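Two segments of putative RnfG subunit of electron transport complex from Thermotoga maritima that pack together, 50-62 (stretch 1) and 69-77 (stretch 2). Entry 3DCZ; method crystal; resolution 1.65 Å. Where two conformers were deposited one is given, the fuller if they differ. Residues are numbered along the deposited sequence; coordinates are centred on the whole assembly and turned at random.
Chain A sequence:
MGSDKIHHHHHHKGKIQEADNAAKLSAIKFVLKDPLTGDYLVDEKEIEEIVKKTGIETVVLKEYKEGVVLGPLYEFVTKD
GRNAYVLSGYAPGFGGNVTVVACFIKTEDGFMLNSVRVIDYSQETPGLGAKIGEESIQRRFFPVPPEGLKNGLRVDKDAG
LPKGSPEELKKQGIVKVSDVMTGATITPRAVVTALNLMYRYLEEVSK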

# COMPACT_ATOMS: atom_id res chain seq x y z
N ILE A 50 12.79 2.94 13.49
CA ILE A 50 11.49 3.60 13.55
C ILE A 50 10.37 2.59 13.84
O ILE A 50 9.47 2.83 14.65
CB ILE A 50 11.22 4.42 12.26
CG1 ILE A 50 12.11 5.67 12.21
CG2 ILE A 50 9.73 4.79 12.13
CD1 ILE A 50 12.07 6.32 10.84
N VAL A 51 10.41 1.46 13.17
CA VAL A 51 9.40 0.44 13.42
C VAL A 51 9.45 -0.05 14.87
O VAL A 51 8.39 -0.15 15.54
CB VAL A 51 9.57 -0.75 12.44
CG1 VAL A 51 8.71 -1.89 12.86
CG2 VAL A 51 9.25 -0.29 10.99
N LYS A 52 10.65 -0.33 15.38
CA LYS A 52 10.79 -0.79 16.77
C LYS A 52 10.34 0.28 17.78
O LYS A 52 9.62 -0.02 18.73
CB LYS A 52 12.22 -1.26 17.03
CG LYS A 52 12.45 -2.71 16.53
CD LYS A 52 13.91 -3.04 16.30
CE LYS A 52 14.12 -4.52 15.95
NZ LYS A 52 14.30 -5.37 17.16
N LYS A 53 10.73 1.52 17.56
CA LYS A 53 10.34 2.63 18.43
C LYS A 53 8.82 2.91 18.39
O LYS A 53 8.21 3.24 19.40
CB LYS A 53 11.11 3.89 18.04
CG LYS A 53 10.81 5.13 18.87
CD LYS A 53 11.60 6.35 18.34
CE LYS A 53 11.37 7.60 19.19
NZ LYS A 53 12.15 8.78 18.68
N THR A 54 8.22 2.81 17.22
CA THR A 54 6.79 3.05 17.07
C THR A 54 5.99 1.89 17.67
O THR A 54 4.94 2.09 18.27
CB THR A 54 6.41 3.23 15.59
OG1 THR A 54 7.21 4.26 14.99
CG2 THR A 54 4.95 3.59 15.42
N GLY A 55 6.50 0.68 17.45
CA GLY A 55 5.93 -0.54 17.98
C GLY A 55 5.70 -1.51 16.84
O GLY A 55 5.12 -1.16 15.82
N ILE A 56 6.18 -2.75 17.01
CA ILE A 56 6.09 -3.76 15.97
C ILE A 56 4.76 -4.52 16.02
O ILE A 56 4.44 -5.27 15.11
CB ILE A 56 7.28 -4.77 16.07
CG1 ILE A 56 7.45 -5.62 14.79
CG2 ILE A 56 7.08 -5.70 17.26
CD1 ILE A 56 7.48 -4.97 13.44
N GLU A 57 3.98 -4.32 17.08
CA GLU A 57 2.67 -4.93 17.17
C GLU A 57 1.79 -4.50 16.00
O GLU A 57 2.07 -3.51 15.34
CB GLU A 57 1.98 -4.54 18.47
CG GLU A 57 1.32 -3.16 18.48
CD GLU A 57 2.21 -1.98 18.78
OE1 GLU A 57 3.41 -2.16 19.04
OE2 GLU A 57 1.66 -0.86 18.80
N THR A 58 0.76 -5.29 15.75
CA THR A 58 -0.31 -4.90 14.81
C THR A 58 -1.58 -4.75 15.61
O THR A 58 -1.98 -5.67 16.31
CB THR A 58 -0.47 -5.90 13.65
OG1 THR A 58 0.75 -5.89 12.87
CG2 THR A 58 -1.64 -5.54 12.74
N VAL A 59 -2.17 -3.56 15.50
CA VAL A 59 -3.39 -3.18 16.19
C VAL A 59 -4.41 -2.63 15.20
O VAL A 59 -4.04 -2.10 14.16
CB VAL A 59 -3.10 -2.13 17.28
CG1 VAL A 59 -2.29 -2.76 18.38
CG2 VAL A 59 -2.37 -0.92 16.67
N VAL A 60 -5.70 -2.78 15.49
CA VAL A 60 -6.73 -2.15 14.65
C VAL A 60 -6.74 -0.63 14.87
O VAL A 60 -6.90 -0.14 16.02
CB VAL A 60 -8.11 -2.70 14.92
CG1 VAL A 60 -9.19 -1.91 14.13
CG2 VAL A 60 -8.16 -4.22 14.62
N LEU A 61 -6.63 0.10 13.76
CA LEU A 61 -6.87 1.56 13.79
C LEU A 61 -8.30 1.96 13.53
O LEU A 61 -8.86 2.80 14.25
CB LEU A 61 -5.99 2.27 12.78
CG LEU A 61 -4.52 2.31 13.09
CD1 LEU A 61 -3.75 2.83 11.82
CD2 LEU A 61 -4.21 3.10 14.33
N LYS A 62 -8.93 1.34 12.54
CA LYS A 62 -10.33 1.64 12.22
C LYS A 62 -10.97 0.50 11.46
O LYS A 62 -10.33 -0.09 10.56
CB LYS A 62 -10.46 2.91 11.39
CG LYS A 62 -11.91 3.33 11.16
CD LYS A 62 -11.99 4.83 10.88
CE LYS A 62 -13.44 5.27 10.62
NZ LYS A 62 -13.55 6.77 10.61
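Stretch 2 (69-77) VLGPLYEFV

Stretch 1 runs as the end of a helix (Ile50 to Thr54), a short loop opened by Gly55 with positive phi, and a strand from Val59 to Lys62. Stretch 2 is extended but turns a corner at Gly71, where a cis peptide bond precedes Pro72, so its two halves meet different parts of stretch 1. The first half pairs antiparallel with the strand: Gly71 N donates to Val59 O at 2.6 Å and Val59 N to Gly71 O at 3.0 Å, while Val60 and Leu70 form the non-hydrogen-bonded pair, with CA atoms 4.5 Å apart. A beta bulge then shifts the register by one residue. Leu61, with phi/psi of -90/-44, lets two successive amides reach one carbonyl, Leu61 N at 2.9 Å and Lys62 N at 3.2 Å from Val69 O; Val69 N returns a bond to Lys62 O at 2.9 Å. Beyond the corner, the strand ending at Val77 crosses the helix at 141°, with axes 8.9 Å apart at closest approach.

At the bulge, the Leu61 side chain points toward stretch 2 and lies over Gly71, CD1 to CA 3.5 Å; a CB on Gly71 would clash with Leu61 CG. Pro72 packs into the loop, its CD 3.0 Å from Glu57 O and its CB 3.7 Å from Thr54 CG2. The Tyr74 side chain (chi1 m) reaches back to the helix end, where its OH donates to Gly55 O at 2.6 Å, near the ring plane; CE1 lies 4.0 Å from Val51 CG1. Farther along, Phe76 CE2 meets Ile50 CG2 at 3.5 Å, and Val51 CG2 approaches the ring edge, 4.4 Å from CZ. One water links the elements, donating to Thr54 OG1 (2.8 Å) and accepting from Glu75 N (3.0 Å).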

# COMPACT_ATOMS: atom_id res chain seq x y z
N VAL A 69 -8.44 -1.26 8.71
CA VAL A 69 -7.14 -0.62 8.65
C VAL A 69 -6.39 -0.87 9.95
O VAL A 69 -6.95 -0.73 11.05
CB VAL A 69 -7.28 0.88 8.37
CG1 VAL A 69 -5.93 1.59 8.49
CG2 VAL A 69 -7.93 1.09 6.96
N LEU A 70 -5.16 -1.35 9.78
CA LEU A 70 -4.33 -1.83 10.86
C LEU A 70 -3.13 -0.94 11.07
O LEU A 70 -2.50 -0.49 10.11
CB LEU A 70 -3.87 -3.23 10.51
CG LEU A 70 -4.98 -4.25 10.26
CD1 LEU A 70 -4.42 -5.53 9.62
CD2 LEU A 70 -5.66 -4.60 11.58
N GLY A 71 -2.81 -0.69 12.33
CA GLY A 71 -1.66 0.17 12.66
C GLY A 71 -0.63 -0.62 13.44
O GLY A 71 -0.68 -1.84 13.52
N PRO A 72 0.34 0.08 14.03
CA PRO A 72 0.49 1.52 14.02
C PRO A 72 0.65 2.15 12.66
O PRO A 72 1.06 1.50 11.70
CB PRO A 72 1.82 1.73 14.79
CG PRO A 72 2.02 0.54 15.56
CD PRO A 72 1.41 -0.59 14.80
N LEU A 73 0.34 3.44 12.60
CA LEU A 73 0.67 4.25 11.44
C LEU A 73 2.17 4.54 11.58
O LEU A 73 2.58 5.27 12.47
CB LEU A 73 -0.14 5.55 11.50
CG LEU A 73 0.16 6.52 10.37
CD1 LEU A 73 -0.09 5.89 9.01
CD2 LEU A 73 -0.66 7.78 10.54
N TYR A 74 3.00 3.97 10.71
CA TYR A 74 4.43 4.24 10.73
C TYR A 74 4.72 5.43 9.82
O TYR A 74 4.27 5.46 8.67
CB TYR A 74 5.21 3.04 10.20
CG TYR A 74 5.01 1.80 11.04
CD1 TYR A 74 5.64 1.64 12.26
CD2 TYR A 74 4.17 0.79 10.60
CE1 TYR A 74 5.46 0.48 13.02
CE2 TYR A 74 3.97 -0.36 11.35
CZ TYR A 74 4.62 -0.53 12.56
OH TYR A 74 4.43 -1.66 13.37
N GLU A 75 5.47 6.40 10.34
CA GLU A 75 5.81 7.62 9.63
C GLU A 75 7.28 7.69 9.32
O GLU A 75 8.12 7.32 10.16
CB GLU A 75 5.52 8.80 10.50
CG GLU A 75 4.07 8.94 10.91
CD GLU A 75 3.83 10.21 11.68
OE1 GLU A 75 3.64 11.25 11.02
OE2 GLU A 75 3.86 10.21 12.92
N PHE A 76 7.59 8.18 8.13
CA PHE A 76 8.97 8.30 7.67
C PHE A 76 9.12 9.59 6.89
O PHE A 76 8.12 10.20 6.48
CB PHE A 76 9.39 7.11 6.78
CG PHE A 76 9.13 5.77 7.39
CD1 PHE A 76 7.88 5.17 7.24
CD2 PHE A 76 10.10 5.12 8.13
CE1 PHE A 76 7.62 3.92 7.82
CE2 PHE A 76 9.83 3.88 8.72
CZ PHE A 76 8.59 3.29 8.56
N VAL A 77 10.38 9.99 6.72
CA VAL A 77 10.77 11.06 5.80
C VAL A 77 11.75 10.46 4.81
O VAL A 77 12.78 9.88 5.19
CB VAL A 77 11.42 12.27 6.53
CG1 VAL A 77 11.78 13.37 5.50
CG2 VAL A 77 10.46 12.82 7.59
O HOH W 1 6.43 6.28 13.21